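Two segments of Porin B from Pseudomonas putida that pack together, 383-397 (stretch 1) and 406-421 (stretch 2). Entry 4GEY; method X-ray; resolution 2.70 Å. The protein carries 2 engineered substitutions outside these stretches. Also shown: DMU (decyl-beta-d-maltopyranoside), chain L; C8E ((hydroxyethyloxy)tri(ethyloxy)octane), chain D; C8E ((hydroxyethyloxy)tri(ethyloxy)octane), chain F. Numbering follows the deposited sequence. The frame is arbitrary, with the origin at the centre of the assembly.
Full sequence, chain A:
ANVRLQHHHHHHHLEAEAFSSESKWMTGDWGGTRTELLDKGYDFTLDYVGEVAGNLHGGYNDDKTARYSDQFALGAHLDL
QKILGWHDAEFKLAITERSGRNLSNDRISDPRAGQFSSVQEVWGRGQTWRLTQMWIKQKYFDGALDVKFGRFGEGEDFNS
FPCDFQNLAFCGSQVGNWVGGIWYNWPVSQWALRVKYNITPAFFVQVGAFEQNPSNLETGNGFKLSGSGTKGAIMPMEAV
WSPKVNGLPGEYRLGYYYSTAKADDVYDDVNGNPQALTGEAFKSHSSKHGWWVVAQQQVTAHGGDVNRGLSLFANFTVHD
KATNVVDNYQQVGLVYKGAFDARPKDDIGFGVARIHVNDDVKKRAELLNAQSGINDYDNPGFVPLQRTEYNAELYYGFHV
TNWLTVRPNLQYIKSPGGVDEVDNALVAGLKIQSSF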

# COMPACT_ATOMS: atom_id res chain seq x y z
N VAL A 383 4.49 18.06 -22.72
CA VAL A 383 4.75 17.30 -21.50
C VAL A 383 4.07 17.94 -20.30
O VAL A 383 4.52 18.98 -19.81
CB VAL A 383 6.26 17.17 -21.27
CG1 VAL A 383 6.59 16.50 -19.92
CG2 VAL A 383 6.88 16.43 -22.44
N PRO A 384 2.99 17.33 -19.82
CA PRO A 384 2.14 17.90 -18.76
C PRO A 384 2.89 18.33 -17.52
O PRO A 384 3.85 17.68 -17.12
CB PRO A 384 1.18 16.75 -18.42
CG PRO A 384 1.03 16.02 -19.75
CD PRO A 384 2.42 16.09 -20.38
N LEU A 385 2.45 19.45 -16.94
CA LEU A 385 3.05 20.01 -15.74
C LEU A 385 2.40 19.35 -14.54
O LEU A 385 1.20 19.53 -14.29
CB LEU A 385 2.85 21.53 -15.69
CG LEU A 385 3.44 22.41 -16.81
CD1 LEU A 385 3.53 23.84 -16.35
CD2 LEU A 385 4.81 21.93 -17.26
N GLN A 386 3.18 18.56 -13.82
CA GLN A 386 2.64 17.83 -12.69
C GLN A 386 2.80 18.60 -11.39
O GLN A 386 3.91 18.95 -11.00
CB GLN A 386 3.30 16.46 -12.58
CG GLN A 386 2.94 15.57 -13.72
CD GLN A 386 3.52 14.19 -13.56
OE1 GLN A 386 4.73 13.99 -13.70
NE2 GLN A 386 2.66 13.22 -13.27
N ARG A 387 1.67 18.85 -10.73
CA ARG A 387 1.64 19.73 -9.56
C ARG A 387 1.14 19.03 -8.29
O ARG A 387 1.94 18.63 -7.46
CB ARG A 387 0.85 21.01 -9.88
CG ARG A 387 0.99 21.44 -11.36
CD ARG A 387 0.18 22.69 -11.70
NE ARG A 387 0.99 23.91 -11.65
CZ ARG A 387 1.28 24.67 -12.70
NH1 ARG A 387 0.83 24.35 -13.90
NH2 ARG A 387 2.03 25.75 -12.53
N THR A 388 -0.17 18.88 -8.12
CA THR A 388 -0.69 18.27 -6.90
C THR A 388 -1.98 17.52 -7.18
O THR A 388 -2.91 18.07 -7.76
CB THR A 388 -0.98 19.32 -5.81
OG1 THR A 388 0.14 20.21 -5.67
CG2 THR A 388 -1.26 18.65 -4.48
N GLU A 389 -2.02 16.26 -6.77
CA GLU A 389 -3.16 15.38 -6.98
C GLU A 389 -3.85 15.19 -5.65
O GLU A 389 -3.19 15.00 -4.61
CB GLU A 389 -2.69 14.03 -7.52
CG GLU A 389 -3.76 12.95 -7.60
CD GLU A 389 -3.21 11.59 -8.07
OE1 GLU A 389 -3.60 10.55 -7.50
OE2 GLU A 389 -2.40 11.55 -9.02
N TYR A 390 -5.18 15.26 -5.66
CA TYR A 390 -5.95 14.98 -4.45
C TYR A 390 -6.82 13.75 -4.67
O TYR A 390 -7.31 13.52 -5.78
CB TYR A 390 -6.81 16.18 -4.05
CG TYR A 390 -5.99 17.37 -3.58
CD1 TYR A 390 -5.35 18.20 -4.50
CD2 TYR A 390 -5.88 17.68 -2.23
CE1 TYR A 390 -4.61 19.29 -4.08
CE2 TYR A 390 -5.14 18.77 -1.81
CZ TYR A 390 -4.51 19.57 -2.74
OH TYR A 390 -3.77 20.65 -2.34
N ASN A 391 -7.01 12.96 -3.62
CA ASN A 391 -7.91 11.81 -3.69
C ASN A 391 -8.84 11.86 -2.51
O ASN A 391 -8.45 12.27 -1.41
CB ASN A 391 -7.14 10.49 -3.64
CG ASN A 391 -6.40 10.18 -4.93
OD1 ASN A 391 -6.78 9.28 -5.68
ND2 ASN A 391 -5.31 10.91 -5.17
N ALA A 392 -10.08 11.41 -2.73
CA ALA A 392 -11.01 11.23 -1.63
C ALA A 392 -11.90 10.02 -1.85
O ALA A 392 -12.33 9.74 -2.97
CB ALA A 392 -11.84 12.49 -1.41
N GLU A 393 -12.18 9.30 -0.76
CA GLU A 393 -13.09 8.17 -0.82
C GLU A 393 -14.11 8.22 0.32
O GLU A 393 -13.79 8.54 1.46
CB GLU A 393 -12.31 6.85 -0.80
CG GLU A 393 -13.16 5.58 -0.88
CD GLU A 393 -12.32 4.29 -0.98
OE1 GLU A 393 -11.13 4.38 -1.38
OE2 GLU A 393 -12.83 3.19 -0.66
N LEU A 394 -15.35 7.92 -0.01
CA LEU A 394 -16.36 7.67 1.01
C LEU A 394 -16.90 6.26 0.75
O LEU A 394 -17.26 5.94 -0.39
CB LEU A 394 -17.47 8.71 0.93
CG LEU A 394 -18.79 8.33 1.59
CD1 LEU A 394 -18.59 8.21 3.09
CD2 LEU A 394 -19.91 9.31 1.23
N TYR A 395 -16.91 5.42 1.77
CA TYR A 395 -17.40 4.06 1.58
C TYR A 395 -18.36 3.59 2.66
O TYR A 395 -18.47 4.20 3.72
CB TYR A 395 -16.24 3.06 1.38
CG TYR A 395 -15.46 2.65 2.63
CD1 TYR A 395 -16.03 1.85 3.61
CD2 TYR A 395 -14.14 3.02 2.80
CE1 TYR A 395 -15.34 1.46 4.71
CE2 TYR A 395 -13.42 2.62 3.91
CZ TYR A 395 -14.04 1.85 4.87
OH TYR A 395 -13.36 1.44 6.00
N TYR A 396 -19.05 2.49 2.38
CA TYR A 396 -19.90 1.83 3.37
C TYR A 396 -19.63 0.32 3.29
O TYR A 396 -19.78 -0.29 2.24
CB TYR A 396 -21.40 2.12 3.13
CG TYR A 396 -22.27 1.56 4.23
CD1 TYR A 396 -22.54 0.20 4.31
CD2 TYR A 396 -22.81 2.39 5.23
CE1 TYR A 396 -23.31 -0.33 5.34
CE2 TYR A 396 -23.59 1.87 6.26
CZ TYR A 396 -23.83 0.51 6.30
OH TYR A 396 -24.59 -0.03 7.31
N GLY A 397 -19.24 -0.27 4.41
CA GLY A 397 -18.92 -1.69 4.43
C GLY A 397 -20.05 -2.53 5.01
O GLY A 397 -20.34 -2.42 6.20
N VAL A 406 -18.67 -6.51 1.82
CA VAL A 406 -18.94 -5.89 0.54
C VAL A 406 -18.97 -4.39 0.79
O VAL A 406 -19.80 -3.92 1.57
CB VAL A 406 -20.32 -6.38 -0.00
CG1 VAL A 406 -20.84 -5.49 -1.10
CG2 VAL A 406 -20.22 -7.82 -0.48
N ARG A 407 -18.05 -3.64 0.18
CA ARG A 407 -18.12 -2.18 0.36
C ARG A 407 -18.15 -1.33 -0.89
O ARG A 407 -17.13 -1.11 -1.53
CB ARG A 407 -17.10 -1.62 1.37
CG ARG A 407 -15.73 -2.19 1.33
CD ARG A 407 -14.81 -1.39 2.23
NE ARG A 407 -14.92 -1.78 3.63
CZ ARG A 407 -14.33 -2.85 4.15
NH1 ARG A 407 -13.60 -3.65 3.38
NH2 ARG A 407 -14.47 -3.14 5.44
N PRO A 408 -19.35 -0.85 -1.24
CA PRO A 408 -19.48 0.19 -2.25
C PRO A 408 -18.76 1.45 -1.79
O PRO A 408 -18.72 1.75 -0.58
CB PRO A 408 -20.99 0.44 -2.32
CG PRO A 408 -21.55 -0.18 -1.07
CD PRO A 408 -20.66 -1.34 -0.77
N ASN A 409 -18.20 2.17 -2.74
CA ASN A 409 -17.53 3.42 -2.43
C ASN A 409 -17.65 4.44 -3.53
O ASN A 409 -17.98 4.12 -4.68
CB ASN A 409 -16.06 3.15 -2.11
CG ASN A 409 -15.34 2.44 -3.22
OD1 ASN A 409 -14.62 3.05 -4.02
ND2 ASN A 409 -15.51 1.12 -3.29
N LEU A 410 -17.39 5.69 -3.17
CA LEU A 410 -17.40 6.81 -4.09
C LEU A 410 -16.04 7.47 -3.99
O LEU A 410 -15.60 7.83 -2.90
CB LEU A 410 -18.47 7.81 -3.69
CG LEU A 410 -19.69 8.05 -4.58
CD1 LEU A 410 -20.95 7.89 -3.76
CD2 LEU A 410 -19.63 9.46 -5.13
N GLN A 411 -15.37 7.64 -5.13
CA GLN A 411 -14.04 8.23 -5.15
C GLN A 411 -14.03 9.51 -5.96
O GLN A 411 -14.68 9.59 -7.00
CB GLN A 411 -13.05 7.26 -5.75
CG GLN A 411 -12.73 6.11 -4.83
CD GLN A 411 -11.78 5.14 -5.47
OE1 GLN A 411 -10.64 5.49 -5.75
NE2 GLN A 411 -12.24 3.92 -5.71
N TYR A 412 -13.28 10.50 -5.48
CA TYR A 412 -13.16 11.78 -6.16
C TYR A 412 -11.70 12.15 -6.30
O TYR A 412 -10.94 12.09 -5.33
CB TYR A 412 -13.86 12.88 -5.36
CG TYR A 412 -14.16 14.13 -6.17
CD1 TYR A 412 -15.10 14.11 -7.20
CD2 TYR A 412 -13.53 15.34 -5.89
CE1 TYR A 412 -15.40 15.24 -7.93
CE2 TYR A 412 -13.82 16.49 -6.63
CZ TYR A 412 -14.75 16.43 -7.64
OH TYR A 412 -15.03 17.57 -8.38
N ILE A 413 -11.30 12.55 -7.50
CA ILE A 413 -9.91 12.82 -7.80
C ILE A 413 -9.70 14.19 -8.46
O ILE A 413 -10.17 14.44 -9.56
CB ILE A 413 -9.33 11.74 -8.73
CG1 ILE A 413 -9.69 10.36 -8.20
CG2 ILE A 413 -7.83 11.86 -8.83
CD1 ILE A 413 -9.69 9.35 -9.26
N LYS A 414 -8.98 15.06 -7.77
CA LYS A 414 -8.69 16.39 -8.27
C LYS A 414 -7.29 16.40 -8.87
O LYS A 414 -6.33 16.03 -8.21
CB LYS A 414 -8.77 17.41 -7.14
CG LYS A 414 -8.78 18.85 -7.62
CD LYS A 414 -7.66 19.65 -6.98
CE LYS A 414 -6.70 20.21 -8.02
NZ LYS A 414 -7.34 21.18 -8.95
N SER A 415 -7.20 16.83 -10.13
CA SER A 415 -5.94 16.78 -10.86
C SER A 415 -5.28 15.41 -10.82
O SER A 415 -4.31 15.20 -10.09
CB SER A 415 -4.95 17.83 -10.34
OG SER A 415 -5.46 19.14 -10.54
N PRO A 416 -5.82 14.46 -11.59
CA PRO A 416 -5.16 13.17 -11.80
C PRO A 416 -3.74 13.39 -12.29
O PRO A 416 -3.52 14.24 -13.16
CB PRO A 416 -6.01 12.54 -12.89
CG PRO A 416 -7.36 13.09 -12.65
CD PRO A 416 -7.12 14.52 -12.27
N GLY A 417 -2.79 12.65 -11.72
CA GLY A 417 -1.39 12.82 -12.05
C GLY A 417 -0.81 14.19 -11.73
O GLY A 417 0.28 14.52 -12.19
N GLY A 418 -1.54 14.98 -10.94
CA GLY A 418 -1.10 16.32 -10.60
C GLY A 418 -1.39 17.33 -11.70
O GLY A 418 -1.02 18.50 -11.61
N VAL A 419 -2.08 16.87 -12.74
CA VAL A 419 -2.29 17.69 -13.92
C VAL A 419 -3.60 18.47 -13.87
O VAL A 419 -4.68 17.91 -14.05
CB VAL A 419 -2.22 16.86 -15.19
CG1 VAL A 419 -2.38 17.76 -16.40
CG2 VAL A 419 -0.90 16.14 -15.24
N ASP A 420 -3.47 19.77 -13.64
CA ASP A 420 -4.63 20.64 -13.51
C ASP A 420 -5.48 20.69 -14.76
O ASP A 420 -6.65 21.06 -14.71
CB ASP A 420 -4.19 22.04 -13.13
CG ASP A 420 -3.68 22.11 -11.71
OD1 ASP A 420 -4.00 21.20 -10.92
OD2 ASP A 420 -2.97 23.08 -11.39
N GLU A 421 -4.90 20.28 -15.88
CA GLU A 421 -5.62 20.32 -17.15
C GLU A 421 -6.57 19.12 -17.31
O GLU A 421 -7.33 19.07 -18.26
CB GLU A 421 -4.66 20.42 -18.33
CG GLU A 421 -3.98 21.81 -18.46
CD GLU A 421 -3.10 22.17 -17.26
OE1 GLU A 421 -2.47 21.26 -16.67
OE2 GLU A 421 -3.05 23.38 -16.89
C1 DMU L . -4.30 23.27 -7.06
C2 DMU L . -3.18 23.62 -7.90
C3 DMU L . -3.15 24.90 -8.66
C4 DMU L . -4.11 25.98 -8.12
O5 DMU L . -5.45 25.29 -7.77
C6 DMU L . -5.29 24.30 -6.74
O7 DMU L . -1.82 25.46 -8.65
O16 DMU L . -6.57 23.77 -6.40
C18 DMU L . -6.96 23.73 -5.02
C19 DMU L . -8.15 22.82 -4.63
C22 DMU L . -7.90 21.51 -3.79
C25 DMU L . -9.14 20.67 -3.47
C28 DMU L . -9.00 19.25 -2.95
C31 DMU L . -10.18 18.33 -3.16
C34 DMU L . -10.25 17.01 -2.42
C37 DMU L . -10.85 15.83 -3.12
O49 DMU L . -3.71 22.73 -5.80
O55 DMU L . -2.89 22.46 -8.76
C57 DMU L . -4.32 27.02 -8.97
O61 DMU L . -5.59 27.58 -8.99
C5 DMU L . -0.41 26.99 -9.85
C7 DMU L . -0.90 28.12 -10.58
C8 DMU L . -1.31 27.80 -11.95
C9 DMU L . -2.43 26.73 -12.01
O1 DMU L . -2.22 25.67 -10.91
C10 DMU L . -1.20 25.76 -9.88
O2 DMU L . -1.79 28.95 -12.59
O3 DMU L . -0.16 27.40 -8.47
O4 DMU L . 0.16 29.12 -10.62
C11 DMU L . -2.47 26.12 -13.18
O6 DMU L . -3.43 25.14 -13.37
C1 C8E D . -21.24 1.25 -5.89
C2 C8E D . -21.19 2.76 -6.13
C3 C8E D . -22.21 3.49 -5.27
C4 C8E D . -21.51 4.49 -4.36
C5 C8E D . -21.45 4.02 -2.90
C6 C8E D . -21.98 5.07 -1.91
C7 C8E D . -21.24 5.02 -0.57
C8 C8E D . -21.47 6.31 0.21
O9 C8E D . -22.48 6.19 1.20
C10 C8E D . -22.03 6.43 2.53
C11 C8E D . -23.13 7.06 3.39
O12 C8E D . -24.33 6.31 3.42
C13 C8E D . -24.98 6.36 4.69
C14 C8E D . -25.90 5.14 4.93
O15 C8E D . -26.97 5.46 5.82
C16 C8E D . -27.07 4.59 6.93
C17 C8E D . -28.39 3.82 6.96
O18 C8E D . -28.45 2.95 8.09
C19 C8E D . -29.46 3.25 9.03
C20 C8E D . -29.87 1.95 9.74
O21 C8E D . -31.25 1.91 10.00
C7 C8E F . -15.63 11.33 -1.97
C8 C8E F . -16.77 11.44 -2.97
O9 C8E F . -17.26 12.76 -2.95
C10 C8E F . -17.60 13.27 -4.22
C11 C8E F . -18.03 14.73 -4.09
O12 C8E F . -18.24 15.30 -5.36
C13 C8E F . -17.92 16.67 -5.37
C14 C8E F . -18.43 17.39 -6.61
O15 C8E F . -18.64 18.75 -6.28
C16 C8E F . -17.62 19.61 -6.73
C17 C8E F . -17.66 19.76 -8.25
O18 C8E F . -18.78 20.55 -8.59
C19 C8E F . -18.44 21.91 -8.81
C20 C8E F . -19.57 22.55 -9.61
O21 C8E F . -20.72 21.73 -9.53
O HOH W 1 0.12 20.84 -18.14

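Strands 388-397 and 406-414 run antiparallel, their axes 4.6 Å apart at closest approach, and the contact buries 1165 Å² in all. Paired backbone hydrogen bonds tie it together: Tyr390 N to Lys414 O and Ala392 N to Tyr412 O, at 2.9 and 2.8 Å, are each returned by the partner's N, and Leu394 and Leu410 repeat the pattern. Because alternate residues face opposite sides of the sheet, each side has its own chemistry.

Arg407, the residue most covered by the other stretch, lies near the start of the second stretch and points toward its partner. Its aliphatic portion crosses the face of the Tyr395 ring, with CD 3.9 Å from the ring centroid and 20° off the normal, a CH-pi contact that suits an arginine's long methylene chain. Gly397 leaves room beside it: an ideal CB there would sit a tight 3.2 Å from Arg407 NE.

Tyr390 and Lys414 form the next large patch, on the side shared with Ala392, Tyr412, Leu394 and Leu410. Tyr390 CD1 meets Lys414 CD at 3.7 Å, so the lysine contributes its hydrocarbon while its amino end leads away to a long salt bridge, NZ to Asp420 OD1 at 3.9 Å. Detergent coats this side: DMU C28 lies over one face of the Tyr390 ring, and an octyl chain reaches Leu394 and Leu410, apolar residues suited to such company.

The opposite side is mostly polar, with Ile413 among its residues; there Asn391 ND2 donates to Glu389 OE1 at 2.9 Å. Glu389 also anchors the turn, its OE2 accepting from Gly417 N at 2.9 Å. Gly417 and Gly418 adopt positive phi, which favours glycine, and a CB on Gly418 would clash with Arg387 N at 2.9 Å. With no side chain at Gly418, the two backbones come close, and Arg387 N donates to Gly418 O at 2.9 Å.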